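Local coordinates for protein N-acetyl-beta-D glucosaminidase (Rhizomucor miehei CAU432, PDB 4ZM6) that probably hydrolyses terminal beta-linked N-acetylglucosamine through its glycoside hydrolase family 3 region and acetylates glucosamine from acetyl-CoA in a GCN5-related acetyltransferase region, at residues D80-V85 and S177-P182; R149-D154 and A159-A164; T721-A726 and V753-D758; C224-M229 and D338-W343; K379-I384 and V492-V497. One frame throughout, in Å; residues are numbered along the deposited sequence.

Contact 1: D80-V85 and S177-P182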
# COMPACT_ATOMS: atom_id res chain seq x y z
N ASP A 80 19.41 -26.30 4.71
CA ASP A 80 18.27 -25.97 3.85
C ASP A 80 17.02 -26.71 4.31
O ASP A 80 16.66 -27.74 3.74
CB ASP A 80 18.54 -26.39 2.40
CG ASP A 80 19.35 -25.39 1.64
OD1 ASP A 80 18.92 -24.23 1.52
OD2 ASP A 80 20.42 -25.78 1.13
N GLN A 81 16.34 -26.19 5.33
CA GLN A 81 15.10 -26.82 5.80
C GLN A 81 13.87 -26.02 5.38
O GLN A 81 13.35 -25.21 6.14
CB GLN A 81 15.14 -27.03 7.32
CG GLN A 81 13.96 -27.80 7.88
CD GLN A 81 13.78 -29.18 7.26
OE1 GLN A 81 14.73 -29.78 6.76
NE2 GLN A 81 12.56 -29.69 7.30
N GLU A 82 13.40 -26.27 4.16
CA GLU A 82 12.25 -25.57 3.60
C GLU A 82 10.92 -26.28 3.88
O GLU A 82 9.86 -25.67 3.74
CB GLU A 82 12.43 -25.35 2.10
CG GLU A 82 13.61 -24.45 1.77
CD GLU A 82 13.82 -24.26 0.28
OE1 GLU A 82 14.97 -23.99 -0.11
OE2 GLU A 82 12.85 -24.38 -0.49
N ASN A 83 11.00 -27.57 4.22
CA ASN A 83 9.90 -28.36 4.81
C ASN A 83 9.07 -29.24 3.87
O ASN A 83 8.83 -30.41 4.19
CB ASN A 83 8.97 -27.50 5.68
CG ASN A 83 9.66 -26.93 6.91
OD1 ASN A 83 9.59 -25.74 7.18
ND2 ASN A 83 10.34 -27.80 7.65
N GLY A 84 8.64 -28.71 2.74
CA GLY A 84 7.78 -29.48 1.83
C GLY A 84 8.54 -30.56 1.09
O GLY A 84 8.88 -31.61 1.66
N VAL A 85 8.79 -30.32 -0.19
CA VAL A 85 9.56 -31.25 -1.01
C VAL A 85 11.02 -31.33 -0.52
O VAL A 85 11.57 -32.43 -0.39
CB VAL A 85 9.47 -30.91 -2.52
CG1 VAL A 85 8.05 -31.13 -3.03
CG2 VAL A 85 9.93 -29.49 -2.83
N SER A 177 17.61 -16.68 6.09
CA SER A 177 18.10 -16.17 4.82
C SER A 177 16.95 -16.18 3.84
O SER A 177 16.50 -17.25 3.41
CB SER A 177 19.24 -17.02 4.28
OG SER A 177 20.35 -16.99 5.14
N ILE A 178 16.44 -15.00 3.51
CA ILE A 178 15.41 -14.90 2.49
C ILE A 178 16.08 -15.04 1.12
O ILE A 178 17.14 -14.44 0.86
CB ILE A 178 14.56 -13.61 2.61
CG1 ILE A 178 15.42 -12.35 2.67
CG2 ILE A 178 13.69 -13.68 3.85
CD1 ILE A 178 14.65 -11.09 2.37
N LYS A 179 15.48 -15.86 0.25
CA LYS A 179 16.09 -16.20 -1.03
C LYS A 179 15.03 -16.40 -2.10
O LYS A 179 13.88 -16.68 -1.76
CB LYS A 179 16.91 -17.48 -0.88
CG LYS A 179 16.24 -18.58 -0.07
CD LYS A 179 16.81 -19.95 -0.42
CE LYS A 179 16.78 -20.89 0.77
NZ LYS A 179 16.84 -22.33 0.37
N HIS A 180 15.38 -16.30 -3.38
CA HIS A 180 16.74 -16.05 -3.88
C HIS A 180 16.77 -14.69 -4.54
O HIS A 180 16.18 -14.50 -5.60
CB HIS A 180 17.12 -17.11 -4.92
CG HIS A 180 16.99 -18.51 -4.43
ND1 HIS A 180 18.06 -19.23 -3.95
CD2 HIS A 180 15.92 -19.32 -4.33
CE1 HIS A 180 17.65 -20.44 -3.59
NE2 HIS A 180 16.35 -20.52 -3.81
N PHE A 181 17.46 -13.74 -3.92
CA PHE A 181 17.47 -12.37 -4.41
C PHE A 181 18.10 -12.34 -5.79
O PHE A 181 19.13 -12.99 -6.01
CB PHE A 181 18.25 -11.48 -3.44
CG PHE A 181 18.09 -10.01 -3.71
CD1 PHE A 181 17.02 -9.30 -3.19
CD2 PHE A 181 19.03 -9.33 -4.49
CE1 PHE A 181 16.86 -7.95 -3.44
CE2 PHE A 181 18.88 -7.98 -4.74
CZ PHE A 181 17.80 -7.28 -4.21
N PRO A 182 17.52 -11.57 -6.74
CA PRO A 182 16.35 -10.70 -6.66
C PRO A 182 15.00 -11.34 -7.00
O PRO A 182 14.00 -10.62 -7.11
CB PRO A 182 16.67 -9.63 -7.71
CG PRO A 182 17.41 -10.39 -8.76
CD PRO A 182 18.25 -11.39 -8.01
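Lys179 stretches its ammonium group between the carboxylates of Asp80 and Glu82, joining the loop after one strand of the family 3 glycosidase TIM barrel to another of its strands. Asp80 and Glu82 lie in the loop that leaves strand 76-79, while Lys179 sits on strand 178-181 and begins the Lys-His-Phe-Pro sequence characteristic of the N-acetylglucosaminidases in this family. The loop and strand backbones keep well apart, with 11.1 Å between the CA atoms of Glu82 and Lys179, and the gap is bridged by side chains alone. Lysine suits this task: its long aliphatic chain reaches across, bends at chi3 (149°) and delivers a single charged atom. The two acids, two residues apart in the loop, meet the same nitrogen, Glu82 with an extended chain that runs towards the lysine from the opposite direction. Each carboxylate has a second partner, Arg88 for Asp80 and Arg149 for Glu82, so the buried network alternates in charge. Lys179 NZ lies 3.0 Å from Asp80 OD1 and 2.5 Å from Glu82 OE1, the shorter value being no sign of special strength at this resolution, and it meets both oxygens on their anti sides, about 30° out of each carboxylate plane.

Contact 2: R149-D154 and A159-A164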
# COMPACT_ATOMS: atom_id res chain seq x y z
N ARG A 149 8.14 -24.73 -3.74
CA ARG A 149 9.00 -24.03 -2.79
C ARG A 149 8.59 -22.57 -2.62
O ARG A 149 8.96 -21.94 -1.63
CB ARG A 149 10.46 -24.10 -3.25
CG ARG A 149 11.03 -25.51 -3.30
CD ARG A 149 12.38 -25.53 -4.01
NE ARG A 149 13.42 -24.84 -3.24
CZ ARG A 149 14.63 -24.54 -3.71
NH1 ARG A 149 14.98 -24.86 -4.96
NH2 ARG A 149 15.50 -23.90 -2.94
N SER A 150 7.85 -22.03 -3.58
CA SER A 150 7.28 -20.69 -3.45
C SER A 150 5.88 -20.77 -2.86
O SER A 150 5.15 -21.72 -3.13
CB SER A 150 7.24 -19.98 -4.80
OG SER A 150 6.46 -18.79 -4.74
N TYR A 151 5.50 -19.77 -2.07
CA TYR A 151 4.18 -19.76 -1.44
C TYR A 151 3.06 -19.62 -2.47
O TYR A 151 1.92 -20.04 -2.22
CB TYR A 151 4.06 -18.62 -0.42
CG TYR A 151 5.04 -18.69 0.74
CD1 TYR A 151 4.85 -19.60 1.79
CD2 TYR A 151 6.14 -17.84 0.81
CE1 TYR A 151 5.73 -19.66 2.85
CE2 TYR A 151 7.03 -17.89 1.87
CZ TYR A 151 6.82 -18.80 2.89
OH TYR A 151 7.71 -18.85 3.94
N GLY A 152 3.37 -19.00 -3.61
CA GLY A 152 2.40 -18.87 -4.69
C GLY A 152 2.69 -17.78 -5.70
O GLY A 152 3.80 -17.26 -5.79
N GLN A 153 1.64 -17.40 -6.43
CA GLN A 153 1.71 -16.52 -7.59
C GLN A 153 1.66 -15.04 -7.23
O GLN A 153 2.23 -14.21 -7.94
CB GLN A 153 0.51 -16.83 -8.47
CG GLN A 153 0.56 -16.29 -9.88
CD GLN A 153 -0.55 -16.88 -10.72
OE1 GLN A 153 -1.74 -16.70 -10.41
NE2 GLN A 153 -0.19 -17.61 -11.76
N ASP A 154 0.95 -14.72 -6.16
CA ASP A 154 0.74 -13.35 -5.71
C ASP A 154 1.89 -12.89 -4.80
O ASP A 154 2.08 -13.46 -3.72
CB ASP A 154 -0.59 -13.28 -4.96
CG ASP A 154 -0.94 -11.88 -4.50
OD1 ASP A 154 -0.23 -10.92 -4.85
OD2 ASP A 154 -1.94 -11.75 -3.78
N ALA A 159 4.82 -12.33 0.55
CA ALA A 159 5.31 -11.44 1.60
C ALA A 159 4.69 -11.80 2.93
O ALA A 159 5.39 -11.99 3.94
CB ALA A 159 4.99 -10.00 1.26
N ARG A 160 3.36 -11.88 2.93
CA ARG A 160 2.57 -12.22 4.10
C ARG A 160 3.11 -13.47 4.79
O ARG A 160 3.38 -13.45 6.00
CB ARG A 160 1.11 -12.44 3.68
CG ARG A 160 0.10 -12.35 4.81
CD ARG A 160 -1.11 -13.23 4.53
NE ARG A 160 -1.62 -13.06 3.18
CZ ARG A 160 -2.41 -13.93 2.54
NH1 ARG A 160 -2.80 -15.06 3.13
NH2 ARG A 160 -2.80 -13.67 1.30
N MET A 161 3.29 -14.53 4.01
CA MET A 161 3.74 -15.82 4.54
C MET A 161 5.23 -15.80 4.86
O MET A 161 5.66 -16.40 5.84
CB MET A 161 3.46 -16.94 3.54
CG MET A 161 2.00 -17.10 3.09
SD MET A 161 0.74 -17.45 4.34
CE MET A 161 1.58 -18.70 5.27
N GLY A 162 6.00 -15.10 4.04
CA GLY A 162 7.45 -14.99 4.24
C GLY A 162 7.81 -14.36 5.57
O GLY A 162 8.53 -14.97 6.37
N LEU A 163 7.33 -13.14 5.80
CA LEU A 163 7.49 -12.45 7.09
C LEU A 163 7.19 -13.37 8.26
O LEU A 163 7.94 -13.43 9.23
CB LEU A 163 6.56 -11.24 7.20
CG LEU A 163 7.16 -9.84 7.12
CD1 LEU A 163 7.56 -9.48 5.69
CD2 LEU A 163 6.15 -8.84 7.65
N ALA A 164 6.06 -14.07 8.17
CA ALA A 164 5.57 -14.91 9.25
C ALA A 164 6.58 -15.98 9.63
O ALA A 164 6.76 -16.27 10.81
CB ALA A 164 4.25 -15.55 8.87
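With chi1 of -61° at Tyr151 and -57° at Met161, each side chain leaves its backbone with CG beside the backbone N and anti to the carbonyl carbon, and this sets the tyrosine ring flat beneath the first methylene of the methionine. Met161 CB stands 3.5 Å from the centroid of the Tyr151 ring and only 13° off the ring normal, a CH-pi contact over the middle of the face. Beyond CB the methionine chain folds at chi2 and chi3, and its end leads away from the loop towards Leu102 and Ala111 on neighbouring helices. A flexible, unbranched residue serves both surfaces. Next along the helix the backbone itself comes close, Gly162 N lying 3.7 Å from Tyr151 CE2. The hydroxyl of Tyr151 extends beyond the contact to a hydrogen bond with Gln165, one turn further along the helix, so the ring is held by its face and by its polar end.

The loop itself is shaped by an ST turn, in which Gly152 N donates to Ser150 OG over 3.3 Å. Gly152 has backbone angles that call for glycine. Asp154 then occupies the N-cap position and accepts from the backbone N of Glu156. Another side of the helix carries Arg160 and Leu163 against helix 627-642 of the acetyltransferase region. Here a beta-alpha loop of the TIM barrel doubles back on the helix it introduces, 155-171, packing an aromatic ring on its second turn.

Contact 3: T721-A726 and V753-D758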
# COMPACT_ATOMS: atom_id res chain seq x y z
N THR A 721 -0.01 18.54 40.14
CA THR A 721 0.03 17.34 39.29
C THR A 721 1.40 16.64 39.34
O THR A 721 1.48 15.41 39.47
CB THR A 721 -0.33 17.66 37.82
OG1 THR A 721 -1.58 18.36 37.76
CG2 THR A 721 -0.42 16.39 37.00
N TRP A 722 2.48 17.42 39.25
CA TRP A 722 3.83 16.87 39.28
C TRP A 722 4.08 15.92 40.45
O TRP A 722 4.81 14.94 40.32
CB TRP A 722 4.88 17.99 39.29
CG TRP A 722 4.93 18.80 40.55
CD1 TRP A 722 4.19 19.91 40.84
CD2 TRP A 722 5.77 18.57 41.69
NE1 TRP A 722 4.52 20.39 42.09
CE2 TRP A 722 5.49 19.59 42.63
CE3 TRP A 722 6.74 17.61 42.00
CZ2 TRP A 722 6.13 19.66 43.87
CZ3 TRP A 722 7.38 17.69 43.23
CH2 TRP A 722 7.07 18.71 44.15
N GLU A 723 3.47 16.20 41.59
CA GLU A 723 3.63 15.36 42.78
C GLU A 723 3.01 13.98 42.57
O GLU A 723 3.52 12.99 43.09
CB GLU A 723 2.98 16.01 44.00
CG GLU A 723 3.52 17.40 44.32
CD GLU A 723 2.91 17.96 45.58
OE1 GLU A 723 3.10 17.34 46.64
OE2 GLU A 723 2.23 19.00 45.51
N LEU A 724 1.91 13.93 41.83
CA LEU A 724 1.26 12.66 41.49
C LEU A 724 2.07 11.91 40.44
O LEU A 724 2.22 10.69 40.53
CB LEU A 724 -0.16 12.92 40.98
CG LEU A 724 -1.02 11.71 40.62
CD1 LEU A 724 -1.00 10.65 41.71
CD2 LEU A 724 -2.45 12.15 40.33
N TYR A 725 2.59 12.62 39.45
CA TYR A 725 3.45 12.01 38.44
C TYR A 725 4.76 11.50 39.07
O TYR A 725 5.19 10.38 38.81
CB TYR A 725 3.74 12.97 37.28
CG TYR A 725 2.54 13.36 36.42
CD1 TYR A 725 1.29 12.75 36.58
CD2 TYR A 725 2.68 14.31 35.41
CE1 TYR A 725 0.22 13.11 35.77
CE2 TYR A 725 1.61 14.67 34.60
CZ TYR A 725 0.38 14.07 34.79
OH TYR A 725 -0.68 14.43 33.99
N ALA A 726 5.38 12.32 39.91
CA ALA A 726 6.59 11.91 40.64
C ALA A 726 6.35 10.62 41.41
O ALA A 726 7.20 9.73 41.43
CB ALA A 726 7.03 13.01 41.59
N VAL A 753 -5.41 11.26 46.23
CA VAL A 753 -4.13 10.94 46.82
C VAL A 753 -4.26 10.92 48.33
O VAL A 753 -5.12 11.60 48.89
CB VAL A 753 -3.04 11.96 46.44
CG1 VAL A 753 -2.67 11.83 44.97
CG2 VAL A 753 -3.49 13.38 46.76
N ALA A 754 -3.42 10.11 48.97
CA ALA A 754 -3.22 10.17 50.41
C ALA A 754 -1.97 11.00 50.66
O ALA A 754 -0.97 10.85 49.95
CB ALA A 754 -3.05 8.77 50.99
N ARG A 755 -2.03 11.90 51.65
CA ARG A 755 -0.89 12.72 52.06
C ARG A 755 -0.62 12.58 53.55
O ARG A 755 -1.52 12.25 54.33
CB ARG A 755 -1.13 14.19 51.75
CG ARG A 755 -1.15 14.53 50.27
CD ARG A 755 -1.40 16.02 50.05
NE ARG A 755 -0.48 16.58 49.06
CZ ARG A 755 -0.81 16.97 47.82
NH1 ARG A 755 0.14 17.46 47.04
NH2 ARG A 755 -2.06 16.88 47.37
N GLN A 756 0.62 12.83 53.96
CA GLN A 756 0.98 12.77 55.36
C GLN A 756 0.49 14.02 56.06
O GLN A 756 0.71 15.13 55.58
CB GLN A 756 2.50 12.64 55.53
CG GLN A 756 2.96 12.41 56.97
CD GLN A 756 2.29 11.20 57.60
OE1 GLN A 756 1.67 11.30 58.66
NE2 GLN A 756 2.41 10.06 56.95
N ASP A 757 -0.18 13.84 57.20
CA ASP A 757 -0.63 14.94 58.06
C ASP A 757 -1.80 15.74 57.49
O ASP A 757 -2.89 15.73 58.06
CB ASP A 757 0.53 15.90 58.41
CG ASP A 757 1.72 15.19 59.00
OD1 ASP A 757 1.53 14.24 59.80
OD2 ASP A 757 2.86 15.58 58.67
N ASP A 758 -1.57 16.44 56.39
CA ASP A 758 -2.56 17.36 55.85
C ASP A 758 -2.43 17.56 54.33
O ASP A 758 -1.63 16.90 53.66
CB ASP A 758 -2.47 18.70 56.59
CG ASP A 758 -1.12 19.38 56.44
OD1 ASP A 758 -0.48 19.24 55.37
OD2 ASP A 758 -0.70 20.06 57.39
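The guanidinium of Arg755 meets the carboxylate of Glu723 at its edge, with Glu723 CD in the guanidinium plane, while the two planar groups are turned 67° from each other. With this twist the two groups do not pair side by side: NH1 alone does the touching and sits between both oxygens, 3.0 Å from Glu723 OE1, the salt bridge, and 3.0 Å from Glu723 OE2. Glu723 also has a flat neighbour of its own, since its CG lies 3.3 Å above the Trp722 ring plane, over the ring centre. An extended chain, with chi2 at -176°, carries the glutamate from the helix to the strand. This pairing belongs to the second acetyltransferase region, whose order of strand 711-715, helices 721-731 and 736-745, and strand 751-756 matches the opening of the GNAT fold; here the first helix packs against the second strand. Arg755 is long enough to reach the helix while its NE is hydrogen-bonded to Gly761 O, which helps fix the guanidinium. Deeper in, the contact turns apolar. Leu724 CD1 touches Val753 CG1 at 3.8 Å, the branched strand residue offering a methyl to the leucine. Around this pair Ile716 and Tyr739 lie against Leu724, and Ser766 on the neighbouring strand touches both residues.

Contact 4: C224-M229 and D338-W343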
# COMPACT_ATOMS: atom_id res chain seq x y z
N CYS A 224 11.97 -9.03 10.53
CA CYS A 224 12.98 -8.62 9.57
C CYS A 224 14.09 -9.67 9.56
O CYS A 224 14.57 -10.05 10.63
CB CYS A 224 13.56 -7.25 9.91
SG CYS A 224 14.85 -6.70 8.78
N PRO A 225 14.49 -10.14 8.37
CA PRO A 225 15.46 -11.24 8.32
C PRO A 225 16.87 -10.78 8.67
O PRO A 225 17.20 -9.60 8.51
CB PRO A 225 15.38 -11.72 6.88
CG PRO A 225 14.98 -10.51 6.11
CD PRO A 225 14.12 -9.68 7.02
N THR A 226 17.69 -11.73 9.10
CA THR A 226 19.03 -11.44 9.59
C THR A 226 20.07 -11.60 8.49
O THR A 226 21.18 -11.10 8.61
CB THR A 226 19.40 -12.35 10.78
OG1 THR A 226 19.08 -13.71 10.48
CG2 THR A 226 18.66 -11.91 12.03
N SER A 227 19.70 -12.31 7.42
CA SER A 227 20.53 -12.39 6.22
C SER A 227 19.69 -12.49 4.94
O SER A 227 18.50 -12.83 4.98
CB SER A 227 21.49 -13.58 6.30
OG SER A 227 20.87 -14.78 5.87
N VAL A 228 20.32 -12.17 3.81
CA VAL A 228 19.69 -12.27 2.50
C VAL A 228 20.61 -13.07 1.57
O VAL A 228 21.80 -12.81 1.51
CB VAL A 228 19.46 -10.87 1.89
CG1 VAL A 228 18.92 -10.98 0.47
CG2 VAL A 228 18.51 -10.06 2.76
N MET A 229 20.04 -14.03 0.85
CA MET A 229 20.81 -14.85 -0.08
C MET A 229 20.57 -14.42 -1.53
O MET A 229 19.42 -14.27 -1.97
CB MET A 229 20.47 -16.32 0.08
CG MET A 229 21.38 -17.26 -0.71
SD MET A 229 20.76 -18.95 -0.73
CE MET A 229 21.12 -19.44 0.95
N ASP A 338 26.65 -12.71 17.49
CA ASP A 338 26.32 -12.22 18.83
C ASP A 338 24.81 -12.22 19.10
O ASP A 338 24.39 -12.32 20.25
CB ASP A 338 26.87 -10.80 19.04
CG ASP A 338 28.39 -10.77 19.15
OD1 ASP A 338 28.99 -11.80 19.54
OD2 ASP A 338 29.00 -9.73 18.84
N GLN A 339 24.01 -12.10 18.04
CA GLN A 339 22.56 -12.14 18.17
C GLN A 339 22.06 -13.54 18.55
O GLN A 339 21.10 -13.67 19.30
CB GLN A 339 21.89 -11.68 16.86
CG GLN A 339 20.41 -11.34 17.01
CD GLN A 339 19.75 -10.85 15.73
OE1 GLN A 339 18.56 -11.07 15.51
NE2 GLN A 339 20.53 -10.19 14.88
N PHE A 340 22.72 -14.57 18.04
CA PHE A 340 22.23 -15.94 18.18
C PHE A 340 23.14 -16.91 18.95
O PHE A 340 22.66 -17.93 19.44
CB PHE A 340 21.97 -16.54 16.79
CG PHE A 340 20.81 -15.91 16.07
CD1 PHE A 340 19.51 -16.35 16.30
CD2 PHE A 340 21.01 -14.90 15.14
CE1 PHE A 340 18.44 -15.79 15.63
CE2 PHE A 340 19.95 -14.34 14.46
CZ PHE A 340 18.66 -14.78 14.71
N LEU A 341 24.43 -16.60 19.06
CA LEU A 341 25.42 -17.58 19.51
C LEU A 341 26.13 -17.19 20.80
O LEU A 341 26.53 -16.04 20.98
CB LEU A 341 26.46 -17.83 18.41
CG LEU A 341 25.91 -18.13 17.01
CD1 LEU A 341 27.04 -18.29 16.00
CD2 LEU A 341 25.04 -19.38 17.01
N ASN A 342 26.26 -18.15 21.71
CA ASN A 342 27.09 -18.00 22.90
C ASN A 342 27.62 -19.38 23.32
O ASN A 342 26.90 -20.37 23.24
CB ASN A 342 26.33 -17.32 24.04
CG ASN A 342 25.36 -18.25 24.74
OD1 ASN A 342 25.75 -19.05 25.59
ND2 ASN A 342 24.08 -18.15 24.39
N TRP A 343 28.87 -19.42 23.77
CA TRP A 343 29.57 -20.69 23.98
C TRP A 343 28.89 -21.66 24.95
O TRP A 343 28.93 -22.87 24.72
CB TRP A 343 31.02 -20.43 24.42
CG TRP A 343 31.92 -20.06 23.28
CD1 TRP A 343 32.54 -18.87 23.07
CD2 TRP A 343 32.29 -20.91 22.19
NE1 TRP A 343 33.28 -18.92 21.92
CE2 TRP A 343 33.15 -20.16 21.36
CE3 TRP A 343 31.99 -22.23 21.84
CZ2 TRP A 343 33.71 -20.69 20.19
CZ3 TRP A 343 32.55 -22.76 20.68
CH2 TRP A 343 33.40 -21.99 19.87
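Gln339, near the end of helix 323-340, reaches Thr226 with the flat end of a fully extended side chain. Its CG stands opposite the backbone N (chi1 -165°), which sends the amide outward along the surface until OE1 lies 3.6 Å from Thr226 CG2. Glutamine fits this exposed rim because its long chain carries the amide to the methyl; OE1 and NE2 both lie against Thr226 CG2. Phe340 follows, in the last turn of the helix, and comes from the direction opposite to the threonine. Its ring presents an edge: Thr226 CG2 lies in the ring plane, 3.7 Å from Phe340 CE2 and 3.9 Å from Phe340 CZ. One methyl group thus receives both helix residues. Thr226 stands just before strand 227-230 of the TIM barrel, at the end of the strand remote from the mouth, so the contact ties a barrel strand's entrance to the end of an outer helix. The two branches of the threonine divide the work. OG1 accepts a hydrogen bond from Thr176 N, at the approach to the adjacent strand 178-181, whereas CG2 faces the helix. The contact is therefore one of van der Waals packing, depending on shape more than on directed bonds.

Contact 5: K379-I384 and V492-V497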
# COMPACT_ATOMS: atom_id res chain seq x y z
N LYS A 379 -18.12 -34.16 -12.41
CA LYS A 379 -19.10 -35.25 -12.28
C LYS A 379 -19.42 -35.61 -10.82
O LYS A 379 -20.08 -36.61 -10.57
CB LYS A 379 -18.59 -36.50 -12.99
CG LYS A 379 -18.05 -36.30 -14.39
CD LYS A 379 -19.15 -35.97 -15.40
CE LYS A 379 -18.87 -36.64 -16.74
NZ LYS A 379 -19.95 -36.40 -17.74
N ASN A 380 -18.95 -34.81 -9.87
CA ASN A 380 -19.07 -35.13 -8.44
C ASN A 380 -18.55 -36.52 -8.06
O ASN A 380 -19.05 -37.14 -7.13
CB ASN A 380 -20.51 -34.94 -7.96
CG ASN A 380 -20.91 -33.48 -7.86
OD1 ASN A 380 -20.58 -32.81 -6.89
ND2 ASN A 380 -21.63 -33.00 -8.86
N THR A 381 -17.52 -36.98 -8.78
CA THR A 381 -16.84 -38.23 -8.48
C THR A 381 -16.37 -38.23 -7.03
O THR A 381 -16.55 -39.22 -6.31
CB THR A 381 -15.63 -38.43 -9.41
OG1 THR A 381 -16.05 -38.31 -10.78
CG2 THR A 381 -14.99 -39.79 -9.19
N LEU A 382 -15.77 -37.12 -6.60
CA LEU A 382 -15.36 -36.94 -5.22
C LEU A 382 -16.51 -36.39 -4.40
O LEU A 382 -17.24 -35.53 -4.88
CB LEU A 382 -14.20 -35.96 -5.11
CG LEU A 382 -12.83 -36.32 -5.69
CD1 LEU A 382 -11.85 -35.21 -5.36
CD2 LEU A 382 -12.35 -37.66 -5.16
N PRO A 383 -16.69 -36.88 -3.16
CA PRO A 383 -15.89 -37.93 -2.54
C PRO A 383 -16.31 -39.29 -3.07
O PRO A 383 -17.46 -39.45 -3.47
CB PRO A 383 -16.24 -37.80 -1.06
CG PRO A 383 -17.61 -37.24 -1.04
CD PRO A 383 -17.76 -36.40 -2.28
N ILE A 384 -15.36 -40.23 -3.11
CA ILE A 384 -15.66 -41.59 -3.57
C ILE A 384 -16.11 -42.44 -2.39
O ILE A 384 -15.61 -42.30 -1.26
CB ILE A 384 -14.48 -42.26 -4.32
CG1 ILE A 384 -13.27 -42.52 -3.41
CG2 ILE A 384 -14.07 -41.42 -5.51
CD1 ILE A 384 -12.27 -43.48 -4.01
N VAL A 492 -10.01 -33.78 -18.03
CA VAL A 492 -10.15 -34.51 -16.78
C VAL A 492 -11.12 -33.78 -15.87
O VAL A 492 -10.89 -32.63 -15.50
CB VAL A 492 -8.79 -34.70 -16.07
CG1 VAL A 492 -8.98 -35.25 -14.66
CG2 VAL A 492 -7.90 -35.62 -16.88
N ASP A 493 -12.21 -34.46 -15.53
CA ASP A 493 -13.32 -33.87 -14.77
C ASP A 493 -13.04 -33.77 -13.28
O ASP A 493 -13.64 -32.94 -12.59
CB ASP A 493 -14.60 -34.68 -14.99
CG ASP A 493 -15.16 -34.54 -16.39
OD1 ASP A 493 -15.09 -33.43 -16.96
OD2 ASP A 493 -15.68 -35.55 -16.93
N THR A 494 -12.13 -34.60 -12.78
CA THR A 494 -11.91 -34.69 -11.34
C THR A 494 -10.41 -34.72 -11.01
O THR A 494 -9.72 -35.71 -11.29
CB THR A 494 -12.75 -35.84 -10.71
OG1 THR A 494 -12.05 -36.44 -9.62
CG2 THR A 494 -13.10 -36.90 -11.76
N TYR A 495 -9.94 -33.63 -10.42
CA TYR A 495 -8.51 -33.36 -10.23
C TYR A 495 -8.30 -32.63 -8.90
O TYR A 495 -9.08 -31.75 -8.53
CB TYR A 495 -8.01 -32.49 -11.39
CG TYR A 495 -6.58 -31.99 -11.29
CD1 TYR A 495 -5.51 -32.84 -11.53
CD2 TYR A 495 -6.31 -30.66 -10.99
CE1 TYR A 495 -4.20 -32.38 -11.44
CE2 TYR A 495 -5.01 -30.19 -10.90
CZ TYR A 495 -3.96 -31.06 -11.13
OH TYR A 495 -2.67 -30.60 -11.06
N LEU A 496 -7.24 -33.01 -8.18
CA LEU A 496 -6.89 -32.38 -6.91
C LEU A 496 -5.38 -32.22 -6.80
O LEU A 496 -4.63 -32.80 -7.59
CB LEU A 496 -7.42 -33.17 -5.71
CG LEU A 496 -6.77 -34.53 -5.39
CD1 LEU A 496 -6.84 -34.82 -3.89
CD2 LEU A 496 -7.41 -35.66 -6.18
N VAL A 497 -4.93 -31.43 -5.83
CA VAL A 497 -3.51 -31.13 -5.68
C VAL A 497 -3.11 -31.16 -4.21
O VAL A 497 -3.88 -30.77 -3.33
CB VAL A 497 -3.16 -29.76 -6.31
CG1 VAL A 497 -3.35 -29.81 -7.82
CG2 VAL A 497 -4.01 -28.63 -5.71
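Thr381 and Thr494 meet closely on the more buried side of this contact, their side chains at about a right angle, with Thr381 OG1 3.4 Å from Thr494 CG2. The methyl of Thr494 also lies 3.8 Å from Thr381 CB, so a methyl of the strand packs on the hydroxyl and CB of Thr381, and no bond between the hydroxyls is involved. Leu382 adds its bulk beside them: chi1 of -67° turns CG towards the strand, to 4.0 Å from Thr494 OG1. Small beta-branched residues suit strand 494-497, where Thr494 also hydrogen-bonds through its backbone to Val477 on the next strand. The larger Leu382 continues inward onto Ile513 of helix 503-513, which Leu496 touches too.

The strand lies in a six-stranded mixed sheet flanked by helices, consistent with the alpha/beta sandwich domain that follows the TIM barrel in many family 3 glycosidases. Strand 373-377 forms an outer edge of this sheet, antiparallel to 494-497, and segment 379-384 is the loop that turns back from it over the strand end.

The solvent side differs in exposure and in its unclosed ion pair rather than in closeness. Lys379 bends at chi2 (-71°) and chi3, laying its methylenes alongside the carboxylate of Asp493, with Lys379 CE 3.4 Å from Asp493 OD2. Lys379 NZ remains 4.4 Å from Asp493 OD2, beyond a salt bridge, though the opposite charges probably still attract. Asp493 has a firmer partner in Arg378, whose NE forms a salt bridge with Asp493 OD1.

Contacts 1 and 2 are buried in the TIM barrel and touch each other, Glu82 of contact 1 pairing with Arg149 of contact 2; one is held by charge, the other by a methylene over a ring. Contact 4 reaches the same barrel sheet as contact 1 through adjacent strands 178-181 and 227-230, but lies at the surface and relies on a methyl group. Contact 5 is only partly buried and belongs to a separate six-stranded sheet, its centre about 32 Å from that of contact 1. Contact 3, also largely buried but in the second acetyltransferase region, is most remote from contact 5, about 75 Å between centres, and combines a salt bridge with apolar packing.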